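Local coordinates for protein UDP-glucose 6-dehydrogenase (Pyrobaculum islandicum, PDB 3VTF) that probably oxidises UDP-glucose to UDP-glucuronate, with two NAD(+) reduced for each sugar nucleotide converted, at residues V369-M377 and T408-L416; L398-A409 and Y418-V429. All coordinates share one frame; numbering follows the deposited sequence.

Interaction 1 of 2, residues V369-M377 and T408-L416; sequences VYVHDPMAM and TAWPQYEGL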
loop_
_atom_site.group_PDB
_atom_site.type_symbol
_atom_site.label_atom_id
_atom_site.label_comp_id
_atom_site.label_asym_id
_atom_site.label_seq_id
_atom_site.Cartn_x
_atom_site.Cartn_y
_atom_site.Cartn_z
ATOM N N VAL A 369 -21.896 -14.838 26.602
ATOM C CA VAL A 369 -21.003 -13.707 26.244
ATOM C C VAL A 369 -21.058 -12.534 27.206
ATOM O O VAL A 369 -22.132 -11.978 27.518
ATOM C CB VAL A 369 -21.370 -13.192 24.829
ATOM C CG1 VAL A 369 -20.519 -11.999 24.409
ATOM C CG2 VAL A 369 -21.214 -14.313 23.862
ATOM N N TYR A 370 -19.882 -12.140 27.648
ATOM C CA TYR A 370 -19.683 -10.967 28.462
ATOM C C TYR A 370 -18.953 -9.983 27.599
ATOM O O TYR A 370 -18.041 -10.370 26.822
ATOM C CB TYR A 370 -18.808 -11.312 29.660
ATOM C CG TYR A 370 -19.444 -12.373 30.506
ATOM C CD1 TYR A 370 -20.040 -12.046 31.758
ATOM C CD2 TYR A 370 -19.462 -13.701 30.077
ATOM C CE1 TYR A 370 -20.656 -13.049 32.540
ATOM C CE2 TYR A 370 -20.064 -14.704 30.838
ATOM C CZ TYR A 370 -20.656 -14.381 32.063
ATOM O OH TYR A 370 -21.189 -15.435 32.761
ATOM N N VAL A 371 -19.275 -8.708 27.745
ATOM C CA VAL A 371 -18.586 -7.666 27.000
ATOM C C VAL A 371 -18.197 -6.492 27.885
ATOM O O VAL A 371 -18.818 -6.253 28.898
ATOM C CB VAL A 371 -19.439 -7.143 25.823
ATOM C CG1 VAL A 371 -19.880 -8.284 24.934
ATOM C CG2 VAL A 371 -20.623 -6.347 26.326
ATOM N N HIS A 372 -17.156 -5.778 27.496
ATOM C CA HIS A 372 -16.807 -4.515 28.099
ATOM C C HIS A 372 -16.313 -3.532 27.079
ATOM O O HIS A 372 -15.717 -3.920 26.087
ATOM C CB HIS A 372 -15.730 -4.689 29.163
ATOM C CG HIS A 372 -15.166 -3.388 29.670
ATOM N ND1 HIS A 372 -14.092 -2.821 29.137
ATOM C CD2 HIS A 372 -15.588 -2.547 30.680
ATOM C CE1 HIS A 372 -13.827 -1.683 29.773
ATOM N NE2 HIS A 372 -14.743 -1.516 30.715
ATOM N N ASP A 373 -16.552 -2.249 27.312
ATOM C CA ASP A 373 -15.855 -1.187 26.597
ATOM C C ASP A 373 -15.773 0.015 27.505
ATOM O O ASP A 373 -16.699 0.274 28.227
ATOM C CB ASP A 373 -16.587 -0.819 25.303
ATOM C CG ASP A 373 -15.785 0.099 24.418
ATOM O OD1 ASP A 373 -15.081 -0.394 23.535
ATOM O OD2 ASP A 373 -15.839 1.312 24.617
ATOM N N PRO A 374 -14.702 0.785 27.476
ATOM C CA PRO A 374 -14.747 1.943 28.380
ATOM C C PRO A 374 -15.787 3.010 28.000
ATOM O O PRO A 374 -16.154 3.804 28.877
ATOM C CB PRO A 374 -13.340 2.560 28.229
ATOM C CG PRO A 374 -12.462 1.351 27.804
ATOM C CD PRO A 374 -13.403 0.673 26.793
ATOM N N MET A 375 -16.198 3.115 26.721
ATOM C CA MET A 375 -17.188 4.130 26.342
ATOM C C MET A 375 -18.424 3.609 25.616
ATOM O O MET A 375 -19.486 4.185 25.722
ATOM C CB MET A 375 -16.565 5.213 25.506
ATOM C CG MET A 375 -15.491 5.986 26.229
ATOM S SD MET A 375 -14.877 7.213 25.079
ATOM C CE MET A 375 -16.269 8.385 25.156
ATOM N N ALA A 376 -18.322 2.524 24.864
ATOM C CA ALA A 376 -19.359 2.276 23.842
ATOM C C ALA A 376 -20.468 1.354 24.309
ATOM O O ALA A 376 -21.215 0.831 23.493
ATOM C CB ALA A 376 -18.666 1.702 22.556
ATOM N N MET A 377 -20.602 1.111 25.617
ATOM C CA MET A 377 -21.475 -0.019 26.003
ATOM C C MET A 377 -22.928 0.355 25.814
ATOM O O MET A 377 -23.748 -0.491 25.500
ATOM C CB MET A 377 -21.201 -0.500 27.434
ATOM C CG MET A 377 -19.865 -1.257 27.544
ATOM S SD MET A 377 -19.570 -2.026 29.180
ATOM C CE MET A 377 -20.678 -3.320 28.908
ATOM N N THR A 408 -10.705 -4.328 20.679
ATOM C CA THR A 408 -10.297 -2.939 20.506
ATOM C C THR A 408 -9.186 -2.661 21.542
ATOM O O THR A 408 -9.321 -3.008 22.682
ATOM C CB THR A 408 -11.446 -1.991 20.878
ATOM O OG1 THR A 408 -12.649 -2.386 20.221
ATOM C CG2 THR A 408 -11.121 -0.509 20.499
ATOM N N ALA A 409 -8.065 -2.164 21.096
ATOM C CA ALA A 409 -6.897 -1.988 21.990
ATOM C C ALA A 409 -7.076 -0.684 22.778
ATOM O O ALA A 409 -6.371 0.260 22.548
ATOM C CB ALA A 409 -5.620 -1.926 21.172
ATOM N N TRP A 410 -8.062 -0.634 23.684
ATOM C CA TRP A 410 -8.179 0.538 24.607
ATOM C C TRP A 410 -6.877 0.539 25.457
ATOM O O TRP A 410 -6.514 -0.527 25.931
ATOM C CB TRP A 410 -9.378 0.341 25.513
ATOM C CG TRP A 410 -10.646 0.681 24.795
ATOM C CD1 TRP A 410 -11.531 -0.165 24.116
ATOM C CD2 TRP A 410 -11.203 2.034 24.674
ATOM N NE1 TRP A 410 -12.555 0.554 23.578
ATOM C CE2 TRP A 410 -12.407 1.905 23.887
ATOM C CE3 TRP A 410 -10.828 3.293 25.169
ATOM C CZ2 TRP A 410 -13.220 3.018 23.598
ATOM C CZ3 TRP A 410 -11.648 4.403 24.895
ATOM C CH2 TRP A 410 -12.821 4.260 24.125
ATOM N N PRO A 411 -6.206 1.709 25.655
ATOM C CA PRO A 411 -4.984 1.755 26.483
ATOM C C PRO A 411 -5.165 1.096 27.851
ATOM O O PRO A 411 -4.212 0.393 28.299
ATOM C CB PRO A 411 -4.663 3.273 26.575
ATOM C CG PRO A 411 -5.248 3.830 25.276
ATOM C CD PRO A 411 -6.529 3.046 25.100
ATOM N N GLN A 412 -6.350 1.203 28.481
ATOM C CA GLN A 412 -6.481 0.523 29.770
ATOM C C GLN A 412 -6.355 -1.006 29.699
ATOM O O GLN A 412 -6.212 -1.712 30.728
ATOM C CB GLN A 412 -7.786 0.897 30.469
ATOM C CG GLN A 412 -9.079 0.300 29.915
ATOM C CD GLN A 412 -10.312 1.065 30.441
ATOM O OE1 GLN A 412 -10.420 2.283 30.214
ATOM N NE2 GLN A 412 -11.233 0.376 31.128
ATOM N N TYR A 413 -6.490 -1.569 28.514
ATOM C CA TYR A 413 -6.366 -3.012 28.348
ATOM C C TYR A 413 -4.926 -3.521 28.506
ATOM O O TYR A 413 -4.699 -4.665 28.809
ATOM C CB TYR A 413 -7.027 -3.508 27.058
ATOM C CG TYR A 413 -8.536 -3.362 27.036
ATOM C CD1 TYR A 413 -9.247 -3.083 28.184
ATOM C CD2 TYR A 413 -9.239 -3.504 25.857
ATOM C CE1 TYR A 413 -10.611 -2.955 28.163
ATOM C CE2 TYR A 413 -10.602 -3.377 25.829
ATOM C CZ TYR A 413 -11.276 -3.099 26.976
ATOM O OH TYR A 413 -12.622 -2.978 26.931
ATOM N N GLU A 414 -3.967 -2.658 28.235
ATOM C CA GLU A 414 -2.569 -3.019 28.301
ATOM C C GLU A 414 -2.111 -3.360 29.720
ATOM O O GLU A 414 -1.113 -4.019 29.910
ATOM C CB GLU A 414 -1.707 -1.946 27.656
ATOM C CG GLU A 414 -1.551 -2.130 26.160
ATOM C CD GLU A 414 -0.498 -3.159 25.793
ATOM O OE1 GLU A 414 -0.123 -4.019 26.644
ATOM O OE2 GLU A 414 -0.028 -3.093 24.646
ATOM N N GLY A 415 -2.828 -2.855 30.704
ATOM C CA GLY A 415 -2.475 -3.047 32.086
ATOM C C GLY A 415 -3.245 -4.108 32.826
ATOM O O GLY A 415 -3.161 -4.169 34.035
ATOM N N LEU A 416 -4.030 -4.913 32.125
ATOM C CA LEU A 416 -4.833 -5.889 32.814
ATOM C C LEU A 416 -4.041 -7.192 33.170
ATOM O O LEU A 416 -2.938 -7.424 32.630
ATOM C CB LEU A 416 -6.083 -6.261 31.971
ATOM C CG LEU A 416 -7.097 -5.154 31.598
ATOM C CD1 LEU A 416 -8.213 -5.755 30.714
ATOM C CD2 LEU A 416 -7.719 -4.650 32.921
#

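Interaction 2 of 2, residues L398-A409 and Y418-V429; sequences LDQVEGVIIATA and YRGKVVVDGRYV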
loop_
_atom_site.group_PDB
_atom_site.type_symbol
_atom_site.label_atom_id
_atom_site.label_comp_id
_atom_site.label_asym_id
_atom_site.label_seq_id
_atom_site.Cartn_x
_atom_site.Cartn_y
_atom_site.Cartn_z
ATOM N N LEU A 398 -12.470 -10.328 32.867
ATOM C CA LEU A 398 -11.470 -11.422 32.695
ATOM C C LEU A 398 -11.619 -12.515 33.756
ATOM O O LEU A 398 -11.589 -13.724 33.463
ATOM C CB LEU A 398 -10.071 -10.842 32.784
ATOM C CG LEU A 398 -9.601 -9.938 31.666
ATOM C CD1 LEU A 398 -8.205 -9.433 31.917
ATOM C CD2 LEU A 398 -9.647 -10.842 30.421
ATOM N N ASP A 399 -11.909 -12.081 34.979
ATOM C CA ASP A 399 -11.971 -12.992 36.164
ATOM C C ASP A 399 -13.154 -13.903 36.057
ATOM O O ASP A 399 -13.132 -15.006 36.612
ATOM C CB ASP A 399 -12.024 -12.224 37.534
ATOM C CG ASP A 399 -10.795 -11.381 37.801
ATOM O OD1 ASP A 399 -9.726 -11.521 37.155
ATOM O OD2 ASP A 399 -10.884 -10.493 38.659
ATOM N N GLN A 400 -14.186 -13.458 35.334
ATOM C CA GLN A 400 -15.402 -14.256 35.129
ATOM C C GLN A 400 -15.427 -15.187 33.924
ATOM O O GLN A 400 -16.328 -16.017 33.829
ATOM C CB GLN A 400 -16.587 -13.325 34.940
ATOM C CG GLN A 400 -17.542 -13.268 36.104
ATOM C CD GLN A 400 -18.828 -12.551 35.697
ATOM O OE1 GLN A 400 -18.824 -11.331 35.525
ATOM N NE2 GLN A 400 -19.925 -13.315 35.510
ATOM N N VAL A 401 -14.563 -14.975 32.926
ATOM C CA VAL A 401 -14.698 -15.802 31.704
ATOM C C VAL A 401 -13.594 -16.850 31.612
ATOM O O VAL A 401 -12.516 -16.673 32.171
ATOM C CB VAL A 401 -14.711 -14.917 30.404
ATOM C CG1 VAL A 401 -15.889 -13.968 30.417
ATOM C CG2 VAL A 401 -13.438 -14.102 30.279
ATOM N N GLU A 402 -13.823 -17.911 30.864
ATOM C CA GLU A 402 -12.743 -18.877 30.565
ATOM C C GLU A 402 -11.814 -18.378 29.428
ATOM O O GLU A 402 -10.567 -18.474 29.512
ATOM C CB GLU A 402 -13.367 -20.207 30.172
ATOM C CG GLU A 402 -14.594 -20.514 31.040
ATOM C CD GLU A 402 -15.309 -21.769 30.602
ATOM O OE1 GLU A 402 -14.604 -22.723 30.168
ATOM O OE2 GLU A 402 -16.560 -21.786 30.652
ATOM N N GLY A 403 -12.436 -17.788 28.407
ATOM C CA GLY A 403 -11.711 -17.313 27.204
ATOM C C GLY A 403 -12.112 -15.886 26.853
ATOM O O GLY A 403 -13.174 -15.382 27.230
ATOM N N VAL A 404 -11.232 -15.170 26.208
ATOM C CA VAL A 404 -11.532 -13.786 25.899
ATOM C C VAL A 404 -10.958 -13.430 24.480
ATOM O O VAL A 404 -9.934 -13.946 24.027
ATOM C CB VAL A 404 -11.034 -12.823 27.021
ATOM C CG1 VAL A 404 -9.525 -12.716 26.987
ATOM C CG2 VAL A 404 -11.538 -11.411 26.812
ATOM N N ILE A 405 -11.643 -12.530 23.798
ATOM C CA ILE A 405 -11.134 -12.010 22.525
ATOM C C ILE A 405 -11.031 -10.537 22.720
ATOM O O ILE A 405 -12.036 -9.894 23.130
ATOM C CB ILE A 405 -12.131 -12.314 21.348
ATOM C CG1 ILE A 405 -12.146 -13.811 21.040
ATOM C CG2 ILE A 405 -11.712 -11.527 20.105
ATOM C CD1 ILE A 405 -13.265 -14.344 20.093
ATOM N N ILE A 406 -9.842 -10.018 22.460
ATOM C CA ILE A 406 -9.541 -8.607 22.560
ATOM C C ILE A 406 -9.862 -7.992 21.192
ATOM O O ILE A 406 -9.201 -8.338 20.225
ATOM C CB ILE A 406 -8.062 -8.371 22.885
ATOM C CG1 ILE A 406 -7.641 -9.106 24.229
ATOM C CG2 ILE A 406 -7.763 -6.847 22.953
ATOM C CD1 ILE A 406 -6.137 -8.850 24.555
ATOM N N ALA A 407 -10.845 -7.083 21.129
ATOM C CA ALA A 407 -11.333 -6.570 19.845
ATOM C C ALA A 407 -11.087 -5.081 19.630
ATOM O O ALA A 407 -11.136 -4.610 18.496
ATOM C CB ALA A 407 -12.860 -6.926 19.683
ATOM N N THR A 408 -10.705 -4.328 20.679
ATOM C CA THR A 408 -10.297 -2.939 20.506
ATOM C C THR A 408 -9.186 -2.661 21.542
ATOM O O THR A 408 -9.321 -3.008 22.682
ATOM C CB THR A 408 -11.446 -1.991 20.878
ATOM O OG1 THR A 408 -12.649 -2.386 20.221
ATOM C CG2 THR A 408 -11.121 -0.509 20.499
ATOM N N ALA A 409 -8.065 -2.164 21.096
ATOM C CA ALA A 409 -6.897 -1.988 21.990
ATOM C C ALA A 409 -7.076 -0.684 22.778
ATOM O O ALA A 409 -6.371 0.260 22.548
ATOM C CB ALA A 409 -5.620 -1.926 21.172
ATOM N N TYR A 418 -3.935 -10.904 32.597
ATOM C CA TYR A 418 -4.466 -11.950 31.736
ATOM C C TYR A 418 -3.984 -13.338 32.149
ATOM O O TYR A 418 -4.199 -14.291 31.429
ATOM C CB TYR A 418 -4.083 -11.727 30.272
ATOM C CG TYR A 418 -4.591 -10.455 29.639
ATOM C CD1 TYR A 418 -5.825 -10.404 29.019
ATOM C CD2 TYR A 418 -3.816 -9.316 29.641
ATOM C CE1 TYR A 418 -6.277 -9.243 28.440
ATOM C CE2 TYR A 418 -4.257 -8.156 29.066
ATOM C CZ TYR A 418 -5.487 -8.127 28.464
ATOM O OH TYR A 418 -5.907 -6.964 27.896
ATOM N N ARG A 419 -3.320 -13.441 33.291
ATOM C CA ARG A 419 -2.705 -14.708 33.672
ATOM C C ARG A 419 -3.743 -15.800 33.871
ATOM O O ARG A 419 -4.767 -15.585 34.469
ATOM C CB ARG A 419 -1.816 -14.524 34.904
ATOM C CG ARG A 419 -0.600 -13.672 34.617
ATOM C CD ARG A 419 0.198 -13.324 35.853
ATOM N NE ARG A 419 -0.559 -12.580 36.848
ATOM C CZ ARG A 419 -0.032 -12.140 37.975
ATOM N NH1 ARG A 419 -0.763 -11.474 38.838
ATOM N NH2 ARG A 419 1.238 -12.377 38.230
ATOM N N GLY A 420 -3.463 -16.976 33.341
ATOM C CA GLY A 420 -4.341 -18.103 33.503
ATOM C C GLY A 420 -5.496 -18.088 32.534
ATOM O O GLY A 420 -6.330 -18.968 32.559
ATOM N N LYS A 421 -5.541 -17.096 31.658
ATOM C CA LYS A 421 -6.711 -17.013 30.769
ATOM C C LYS A 421 -6.342 -17.525 29.369
ATOM O O LYS A 421 -5.168 -17.631 29.023
ATOM C CB LYS A 421 -7.224 -15.579 30.700
ATOM C CG LYS A 421 -7.778 -15.038 32.047
ATOM C CD LYS A 421 -8.990 -15.787 32.562
ATOM C CE LYS A 421 -9.238 -15.382 33.989
ATOM N NZ LYS A 421 -10.448 -16.127 34.411
ATOM N N VAL A 422 -7.360 -17.847 28.585
ATOM C CA VAL A 422 -7.203 -18.189 27.169
ATOM C C VAL A 422 -7.571 -16.911 26.392
ATOM O O VAL A 422 -8.679 -16.423 26.538
ATOM C CB VAL A 422 -8.156 -19.322 26.772
ATOM C CG1 VAL A 422 -7.998 -19.584 25.250
ATOM C CG2 VAL A 422 -7.806 -20.572 27.635
ATOM N N VAL A 423 -6.614 -16.338 25.648
ATOM C CA VAL A 423 -6.826 -15.058 25.047
ATOM C C VAL A 423 -6.574 -15.246 23.554
ATOM O O VAL A 423 -5.498 -15.735 23.143
ATOM C CB VAL A 423 -5.821 -14.031 25.566
ATOM C CG1 VAL A 423 -5.912 -12.678 24.841
ATOM C CG2 VAL A 423 -5.972 -13.846 27.071
ATOM N N VAL A 424 -7.529 -14.760 22.763
ATOM C CA VAL A 424 -7.354 -14.617 21.286
ATOM C C VAL A 424 -7.229 -13.104 21.126
ATOM O O VAL A 424 -8.193 -12.360 21.414
ATOM C CB VAL A 424 -8.565 -15.196 20.538
ATOM C CG1 VAL A 424 -8.538 -14.787 19.075
ATOM C CG2 VAL A 424 -8.584 -16.748 20.652
ATOM N N ASP A 425 -6.037 -12.657 20.771
ATOM C CA ASP A 425 -5.743 -11.228 20.719
ATOM C C ASP A 425 -6.003 -10.686 19.308
ATOM O O ASP A 425 -5.292 -11.065 18.299
ATOM C CB ASP A 425 -4.264 -11.036 21.034
ATOM C CG ASP A 425 -3.862 -9.597 21.123
ATOM O OD1 ASP A 425 -4.705 -8.710 20.883
ATOM O OD2 ASP A 425 -2.677 -9.322 21.428
ATOM N N GLY A 426 -7.003 -9.811 19.196
ATOM C CA GLY A 426 -7.334 -9.312 17.827
ATOM C C GLY A 426 -6.725 -8.027 17.476
ATOM O O GLY A 426 -6.976 -7.534 16.373
ATOM N N ARG A 427 -6.038 -7.411 18.438
ATOM C CA ARG A 427 -5.460 -6.078 18.287
ATOM C C ARG A 427 -3.995 -5.847 18.710
ATOM O O ARG A 427 -3.562 -4.717 18.693
ATOM C CB ARG A 427 -6.346 -5.032 18.961
ATOM C CG ARG A 427 -7.749 -4.980 18.418
ATOM C CD ARG A 427 -7.785 -4.411 17.012
ATOM N NE ARG A 427 -9.146 -4.344 16.511
ATOM C CZ ARG A 427 -9.471 -4.249 15.232
ATOM N NH1 ARG A 427 -8.545 -4.221 14.308
ATOM N NH2 ARG A 427 -10.736 -4.194 14.884
ATOM N N TYR A 428 -3.249 -6.900 19.043
ATOM C CA TYR A 428 -1.873 -6.767 19.522
ATOM C C TYR A 428 -1.690 -6.022 20.831
ATOM O O TYR A 428 -1.358 -4.860 20.838
ATOM C CB TYR A 428 -0.966 -6.164 18.463
ATOM C CG TYR A 428 0.471 -6.569 18.575
ATOM C CD1 TYR A 428 0.912 -7.755 18.040
ATOM C CD2 TYR A 428 1.396 -5.756 19.193
ATOM C CE1 TYR A 428 2.225 -8.133 18.123
ATOM C CE2 TYR A 428 2.716 -6.129 19.292
ATOM C CZ TYR A 428 3.125 -7.324 18.758
ATOM O OH TYR A 428 4.430 -7.710 18.828
ATOM N N VAL A 429 -2.004 -6.691 21.932
ATOM C CA VAL A 429 -1.708 -6.171 23.255
ATOM C C VAL A 429 -0.579 -6.988 23.903
ATOM O O VAL A 429 -0.774 -8.131 24.250
ATOM C CB VAL A 429 -2.975 -6.206 24.119
ATOM C CG1 VAL A 429 -2.702 -5.703 25.517
ATOM C CG2 VAL A 429 -4.083 -5.403 23.460
#

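Interaction 1 of 2, residues V369-M377 and T408-L416
At the C-terminal ends of the parallel strands of the UDP-binding domain, the loop leaving strand 368-372 meets the loop that follows strand 403-406, and His372, Asp373 and Pro374 face Trp410 and Tyr413. His372 ND1 lies 2.7 Å from Tyr413 OH in a hydrogen bond that either partner could donate. The two rings meet rim to rim with their planes 57° apart; chi1 of 171° swings the imidazole away from its own backbone N and out to the phenol. Asp373 uses its two oxygens differently. OD1 accepts the indole N-H of Trp410, NE1 to OD1 2.7 Å, from above the carboxylate plane and on a bent path (131°), and also takes the backbone N-H groups of Leu341 and Ala342. OD2 turns back on its own chain, closing an Asx turn with Met375 N at 2.8 Å and an Asx motif with Ala376 N, the residue just before helix 377-384; a short acid suits this, and the many donors would probably stabilise its negative charge. Pro374, a rigid ring with no N-H, lays CD over one indole face in a CH-pi contact, while its CG meets Gln412 OE1 at 3.3 Å. Met375 adds a Met-aromatic contact at the indole edge, SD to Trp410 CH2 3.7 Å. Within the second loop, Trp410 CB sits over the centre of the Tyr413 ring, 3.8 Å above its plane.

Interaction 2 of 2, residues L398-A409 and Y418-V429
Leu398, near the end of helix 394-400, makes an off-centre, oblique CH-pi contact with the Tyr418 ring, Leu398 CD1 to Tyr418 CD1 3.9 Å. The carbonyls at this helix end receive Lys421: its NZ donates to Val401 O at 3.1 Å, and weakly to Leu398 O. A bend at chi2 (-63°) folds the long lysine chain back to them, and its positive charge would probably be welcome at the C-terminal end of a helix. From Gly403 the chain runs as a strand beside 422-425, two neighbouring parallel strands of the Rossmann-like UDP-binding domain. Val404 N donates to Val422 O, Val404 O accepts from Val424 N at 2.8 Å, and Ile406 N returns to Val424 O. Beta-branched residues suit this extended chain: Val404 CG1 lies 3.7 Å from Val423 CG2 on one face, and Ile405 packs beside Val424 on the other. Ile406 pushes CD1 among Val423, Tyr418 and Val429, and its O takes Gly426 N at 2.8 Å; a beta carbon on Gly426 would point at that oxygen and collide with it, which suits a glycine there. Ala407 O receives Arg427 NE at 2.8 Å, almost straight (172°) and in the guanidinium plane, though above the carbonyl plane. Arg427 NH2 reaches Gly279 O, and the side chain touches the bound UDP-glucose; a leucine here would probably leave Ala407 O without this donor and deprive the nucleotide sugar of this charged contact. Beyond it, Ala409 CB rests 3.9 Å from Arg427 CB.

Overall arrangement
Interactions 1 and 2 both reach the same parallel sheet and share Thr408 and Ala409, where the chain leaves strand 403-406 and enters the loop that carries Trp410 and Tyr413. Their centres are about 10 Å apart. A probable hydrogen bond joins them, Tyr418 OH to Tyr413 O at 2.8 Å, and at the other end Tyr370 CD2 packs on Val401 CG1 at 3.6 Å. Interaction 2 reaches the substrate directly: the Arg427 side chain lies about 3 Å from bound UDP-glucose. Interaction 1 stands further back, with the Trp410 side chain about 10 Å from the ligand and about 8 Å from the side chain of Lys344, another UDP-glucose-binding residue.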